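Local coordinates for uncharacterized protein XCC1541 (Xanthomonas campestris pv. campestris, PDB 2QJW) that probably acts as a serine hydrolase of the alpha/beta-hydrolase superfamily, though its substrate has not been established, at residues I122-A135 with A147-G159. Residues are numbered along the deposited sequence; the frame is centred on the assembly and turned at random. Where two conformers were deposited one is given.
Sequences ISIVHAWHDELIPA and ARLLLVDDGHRLG
His-156 meets Asp-130 beyond the C-terminal ends of two parallel strands, 122-127 and 148-152. These are the last two strands of the alpha/beta-hydrolase sheet, joined by helix 135-145 in a beta-alpha-beta crossover. Backbone bonds stitch them from Ile-122 to Trp-128, and an antiparallel ladder at Leu-149 to Leu-151 continues the sheet into the second subunit.

The His-156 side chain can be followed outward. His-156 CB lies 3.5 Å from Asp-130 OD2, and CG faces the same oxygen. With CG anti to the backbone N (chi1 -176°), the imidazole runs alongside the carboxylate, the two pointing the same way. His-156 ND1 gives a nearly straight bond (163°) to Asp-130 OD2, 2.7 Å away. OD2 lies in the ring plane, and the nitrogen meets it on the syn side, somewhat out of the carboxylate plane; the two planes are 67° apart. His-156 CE1 has Ile-133 CD1 at the ring edge, 3.4 Å away. CD2 and NE2 lie under Leu-132 CD1, a CH-pi contact over one ring face. The ring also touches Ser-82 on the GxSxG turn, consistent with a Ser-His-Asp catalytic triad.

Asp-130 OD1 is gripped by two backbone N-H groups. Leu-132 N comes nearly along the C-O axis, closing an Asx turn. Ile-133 N comes from above the carboxylate plane and adds an Asx motif. Together they help fix the carboxylate's rotation.

At the subunit interface, Leu-151 CB sits over the five-membered ring of Trp-128, 3.6 Å from Trp-128 CE2. Leu-151 CD1 reaches the six-membered ring at CH2. Trp-128 NE1 is hydrogen-bonded to Ala-147 O of the second subunit. Nearby, His-129 N donates to Asp-154 O, and His-129 NE2 makes a weak, bent bond to Asp-153 OD1 at 2.8 Å.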
loop_
_atom_site.group_PDB
_atom_site.type_symbol
_atom_site.label_atom_id
_atom_site.label_comp_id
_atom_site.label_asym_id
_atom_site.label_seq_id
_atom_site.Cartn_x
_atom_site.Cartn_y
_atom_site.Cartn_z
ATOM N N ILE A 122 6.741 10.181 3.089
ATOM C CA ILE A 122 7.500 8.942 2.846
ATOM C C ILE A 122 6.522 7.872 2.425
ATOM O O ILE A 122 5.488 7.697 3.092
ATOM C CB ILE A 122 8.265 8.480 4.085
ATOM C CG1 ILE A 122 9.243 9.596 4.550
ATOM C CG2 ILE A 122 8.975 7.154 3.846
ATOM C CD1 ILE A 122 9.828 9.351 5.948
ATOM N N SER A 123 6.836 7.195 1.322
ATOM C CA SER A 123 6.069 6.056 0.838
ATOM C C SER A 123 7.040 4.901 0.665
ATOM O O SER A 123 8.069 5.078 0.045
ATOM C CB SER A 123 5.348 6.392 -0.436
ATOM O OG SER A 123 4.641 5.305 -0.951
ATOM N N ILE A 124 6.678 3.737 1.206
ATOM C CA ILE A 124 7.541 2.573 1.263
ATOM C C ILE A 124 6.817 1.421 0.608
ATOM O O ILE A 124 5.617 1.222 0.832
ATOM C CB ILE A 124 7.899 2.199 2.743
ATOM C CG1 ILE A 124 8.509 3.385 3.504
ATOM C CG2 ILE A 124 8.799 0.953 2.799
ATOM C CD1 ILE A 124 8.460 3.164 5.009
ATOM N N VAL A 125 7.558 0.651 -0.170
ATOM C CA VAL A 125 7.107 -0.665 -0.683
ATOM C C VAL A 125 8.051 -1.703 -0.095
ATOM O O VAL A 125 9.231 -1.632 -0.353
ATOM C CB VAL A 125 7.026 -0.795 -2.209
ATOM C CG1 VAL A 125 6.536 -2.184 -2.633
ATOM C CG2 VAL A 125 6.096 0.295 -2.722
ATOM N N HIS A 126 7.508 -2.638 0.718
ATOM C CA HIS A 126 8.340 -3.718 1.251
ATOM C C HIS A 126 7.716 -5.055 1.012
ATOM O O HIS A 126 6.533 -5.211 0.758
ATOM C CB HIS A 126 8.552 -3.504 2.730
ATOM C CG HIS A 126 9.711 -4.240 3.267
ATOM N ND1 HIS A 126 10.987 -3.937 2.883
ATOM C CD2 HIS A 126 9.793 -5.252 4.161
ATOM C CE1 HIS A 126 11.816 -4.773 3.502
ATOM N NE2 HIS A 126 11.104 -5.583 4.263
ATOM N N ALA A 127 8.598 -6.055 1.010
ATOM C CA ALA A 127 8.229 -7.474 0.768
ATOM C C ALA A 127 7.918 -8.198 2.065
ATOM O O ALA A 127 8.775 -8.231 2.961
ATOM C CB ALA A 127 9.390 -8.142 0.057
ATOM N N TRP A 128 6.749 -8.831 2.153
ATOM C CA TRP A 128 6.428 -9.637 3.296
ATOM C C TRP A 128 7.532 -10.671 3.563
ATOM O O TRP A 128 7.768 -10.954 4.765
ATOM C CB TRP A 128 5.132 -10.422 3.052
ATOM C CG TRP A 128 3.865 -9.706 3.306
ATOM C CD1 TRP A 128 2.860 -9.525 2.433
ATOM C CD2 TRP A 128 3.439 -9.107 4.533
ATOM N NE1 TRP A 128 1.835 -8.825 3.015
ATOM C CE2 TRP A 128 2.148 -8.583 4.316
ATOM C CE3 TRP A 128 3.998 -9.004 5.825
ATOM C CZ2 TRP A 128 1.451 -7.961 5.283
ATOM C CZ3 TRP A 128 3.256 -8.378 6.806
ATOM C CH2 TRP A 128 2.006 -7.866 6.525
ATOM N N HIS A 129 8.096 -11.256 2.520
ATOM C CA HIS A 129 9.043 -12.373 2.639
ATOM C C HIS A 129 10.474 -11.971 2.436
ATOM O O HIS A 129 11.302 -12.820 2.102
ATOM C CB HIS A 129 8.686 -13.457 1.663
ATOM C CG HIS A 129 7.258 -13.814 1.715
ATOM N ND1 HIS A 129 6.694 -14.358 2.843
ATOM C CD2 HIS A 129 6.263 -13.689 0.802
ATOM C CE1 HIS A 129 5.403 -14.560 2.621
ATOM N NE2 HIS A 129 5.128 -14.188 1.383
ATOM N N ASP A 130 10.808 -10.717 2.703
ATOM C CA ASP A 130 12.153 -10.266 2.552
ATOM C C ASP A 130 13.026 -11.107 3.508
ATOM O O ASP A 130 12.762 -11.158 4.710
ATOM C CB ASP A 130 12.253 -8.794 2.912
ATOM C CG ASP A 130 13.513 -8.160 2.471
ATOM O OD1 ASP A 130 14.615 -8.716 2.687
ATOM O OD2 ASP A 130 13.438 -7.077 1.836
ATOM N N GLU A 131 14.014 -11.796 2.946
ATOM C CA GLU A 131 14.940 -12.624 3.740
ATOM C C GLU A 131 16.028 -11.815 4.438
ATOM O O GLU A 131 16.625 -12.302 5.438
ATOM C CB GLU A 131 15.578 -13.719 2.850
ATOM C CG GLU A 131 16.537 -13.171 1.771
ATOM C CD GLU A 131 17.153 -14.176 0.822
ATOM O OE1 GLU A 131 16.551 -15.206 0.572
ATOM O OE2 GLU A 131 18.255 -13.881 0.300
ATOM N N LEU A 132 16.318 -10.610 3.934
ATOM C CA LEU A 132 17.411 -9.759 4.443
ATOM C C LEU A 132 17.007 -8.662 5.432
ATOM O O LEU A 132 17.764 -8.308 6.348
ATOM C CB LEU A 132 18.117 -9.087 3.260
ATOM C CG LEU A 132 18.811 -10.014 2.275
ATOM C CD1 LEU A 132 19.400 -9.197 1.076
ATOM C CD2 LEU A 132 19.924 -10.877 2.913
ATOM N N ILE A 133 15.816 -8.109 5.220
ATOM C CA ILE A 133 15.297 -7.041 6.020
ATOM C C ILE A 133 13.947 -7.535 6.491
ATOM O O ILE A 133 12.977 -7.417 5.782
ATOM C CB ILE A 133 15.122 -5.741 5.169
ATOM C CG1 ILE A 133 16.409 -5.410 4.420
ATOM C CG2 ILE A 133 14.629 -4.601 6.097
ATOM C CD1 ILE A 133 16.209 -4.466 3.199
ATOM N N PRO A 134 13.886 -8.060 7.714
ATOM C CA PRO A 134 12.582 -8.564 8.210
ATOM C C PRO A 134 11.482 -7.531 8.073
ATOM O O PRO A 134 11.656 -6.360 8.480
ATOM C CB PRO A 134 12.892 -8.886 9.682
ATOM C CG PRO A 134 14.350 -9.237 9.703
ATOM C CD PRO A 134 14.956 -8.254 8.718
ATOM N N ALA A 135 10.330 -7.965 7.591
ATOM C CA ALA A 135 9.206 -7.036 7.413
ATOM C C ALA A 135 8.896 -6.294 8.710
ATOM O O ALA A 135 8.544 -5.106 8.709
ATOM C CB ALA A 135 7.962 -7.777 6.942
ATOM N N ALA A 147 4.592 6.515 8.174
ATOM C CA ALA A 147 4.900 6.556 6.754
ATOM C C ALA A 147 3.968 5.635 6.031
ATOM O O ALA A 147 3.516 4.628 6.591
ATOM C CB ALA A 147 6.313 6.063 6.480
ATOM N N ARG A 148 3.546 5.994 4.822
ATOM C CA ARG A 148 2.713 5.110 4.015
ATOM C C ARG A 148 3.558 3.863 3.753
ATOM O O ARG A 148 4.709 3.959 3.361
ATOM C CB ARG A 148 2.188 5.728 2.728
ATOM C CG ARG A 148 1.175 4.867 1.979
ATOM C CD ARG A 148 0.536 5.582 0.840
ATOM N NE ARG A 148 -0.209 6.720 1.355
ATOM C CZ ARG A 148 -0.982 7.522 0.632
ATOM N NH1 ARG A 148 -1.160 7.328 -0.664
ATOM N NH2 ARG A 148 -1.525 8.583 1.219
ATOM N N LEU A 149 2.916 2.712 3.927
ATOM C CA LEU A 149 3.593 1.410 3.778
ATOM C C LEU A 149 2.726 0.458 3.016
ATOM O O LEU A 149 1.612 0.189 3.407
ATOM C CB LEU A 149 3.935 0.807 5.122
ATOM C CG LEU A 149 4.628 -0.568 5.130
ATOM C CD1 LEU A 149 5.901 -0.606 4.344
ATOM C CD2 LEU A 149 4.916 -0.945 6.607
ATOM N N LEU A 150 3.289 -0.065 1.934
ATOM C CA LEU A 150 2.678 -1.137 1.104
ATOM C C LEU A 150 3.505 -2.393 1.213
ATOM O O LEU A 150 4.699 -2.346 0.949
ATOM C CB LEU A 150 2.593 -0.747 -0.378
ATOM C CG LEU A 150 1.998 -1.761 -1.326
ATOM C CD1 LEU A 150 0.512 -1.855 -1.020
ATOM C CD2 LEU A 150 2.215 -1.355 -2.786
ATOM N N LEU A 151 2.858 -3.427 1.720
ATOM C CA LEU A 151 3.455 -4.760 1.886
ATOM C C LEU A 151 2.862 -5.639 0.816
ATOM O O LEU A 151 1.650 -5.802 0.721
ATOM C CB LEU A 151 3.200 -5.286 3.322
ATOM C CG LEU A 151 3.940 -4.514 4.412
ATOM C CD1 LEU A 151 3.128 -4.426 5.663
ATOM C CD2 LEU A 151 5.311 -5.164 4.620
ATOM N N VAL A 152 3.768 -6.300 0.118
ATOM C CA VAL A 152 3.409 -7.194 -0.988
ATOM C C VAL A 152 3.976 -8.600 -0.807
ATOM O O VAL A 152 4.964 -8.806 -0.095
ATOM C CB VAL A 152 3.871 -6.648 -2.363
ATOM C CG1 VAL A 152 3.239 -5.285 -2.671
ATOM C CG2 VAL A 152 5.382 -6.491 -2.430
ATOM N N ASP A 153 3.286 -9.542 -1.418
ATOM C CA ASP A 153 3.678 -10.966 -1.360
ATOM C C ASP A 153 4.829 -11.252 -2.267
ATOM O O ASP A 153 4.626 -11.615 -3.431
ATOM C CB ASP A 153 2.466 -11.809 -1.711
ATOM C CG ASP A 153 2.758 -13.313 -1.652
ATOM O OD1 ASP A 153 3.802 -13.644 -1.065
ATOM O OD2 ASP A 153 1.880 -14.076 -2.113
ATOM N N ASP A 154 6.039 -11.002 -1.767
ATOM C CA ASP A 154 7.234 -11.117 -2.608
ATOM C C ASP A 154 8.416 -11.219 -1.637
ATOM O O ASP A 154 8.276 -11.067 -0.422
ATOM C CB ASP A 154 7.394 -9.909 -3.570
ATOM C CG ASP A 154 8.068 -10.249 -4.872
ATOM O OD1 ASP A 154 8.863 -11.199 -4.984
ATOM O OD2 ASP A 154 7.795 -9.578 -5.891
ATOM N N GLY A 155 9.604 -11.427 -2.197
ATOM C CA GLY A 155 10.852 -11.317 -1.477
ATOM C C GLY A 155 11.567 -10.008 -1.741
ATOM O O GLY A 155 11.038 -9.111 -2.427
ATOM N N HIS A 156 12.793 -9.914 -1.271
ATOM C CA HIS A 156 13.552 -8.688 -1.327
ATOM C C HIS A 156 13.696 -8.045 -2.687
ATOM O O HIS A 156 13.820 -6.836 -2.795
ATOM C CB HIS A 156 14.951 -8.967 -0.741
ATOM C CG HIS A 156 15.806 -7.774 -0.659
ATOM N ND1 HIS A 156 15.589 -6.765 0.249
ATOM C CD2 HIS A 156 16.918 -7.427 -1.363
ATOM C CE1 HIS A 156 16.514 -5.826 0.056
ATOM N NE2 HIS A 156 17.332 -6.211 -0.901
ATOM N N ARG A 157 13.776 -8.863 -3.746
ATOM C CA ARG A 157 13.972 -8.293 -5.071
ATOM C C ARG A 157 12.726 -7.608 -5.642
ATOM O O ARG A 157 12.836 -6.829 -6.619
ATOM C CB ARG A 157 14.440 -9.366 -6.043
ATOM C CG ARG A 157 15.709 -10.109 -5.614
ATOM C CD ARG A 157 16.125 -11.088 -6.748
ATOM N NE ARG A 157 15.088 -12.064 -7.081
ATOM C CZ ARG A 157 14.960 -13.249 -6.501
ATOM N NH1 ARG A 157 15.779 -13.628 -5.539
ATOM N NH2 ARG A 157 13.986 -14.055 -6.880
ATOM N N LEU A 158 11.563 -7.857 -5.066
ATOM C CA LEU A 158 10.284 -7.337 -5.528
ATOM C C LEU A 158 10.099 -7.648 -7.015
ATOM O O LEU A 158 9.482 -6.864 -7.765
ATOM C CB LEU A 158 10.112 -5.807 -5.310
ATOM C CG LEU A 158 10.043 -5.378 -3.852
ATOM C CD1 LEU A 158 10.155 -3.836 -3.727
ATOM C CD2 LEU A 158 8.821 -5.936 -3.217
ATOM N N GLY A 159 10.631 -8.784 -7.458
ATOM C CA GLY A 159 10.640 -9.110 -8.900
ATOM C C GLY A 159 9.293 -9.301 -9.548
ATOM O O GLY A 159 9.136 -9.141 -10.785
HETATM O O HOH W 1 13.989 -12.172 -0.081
#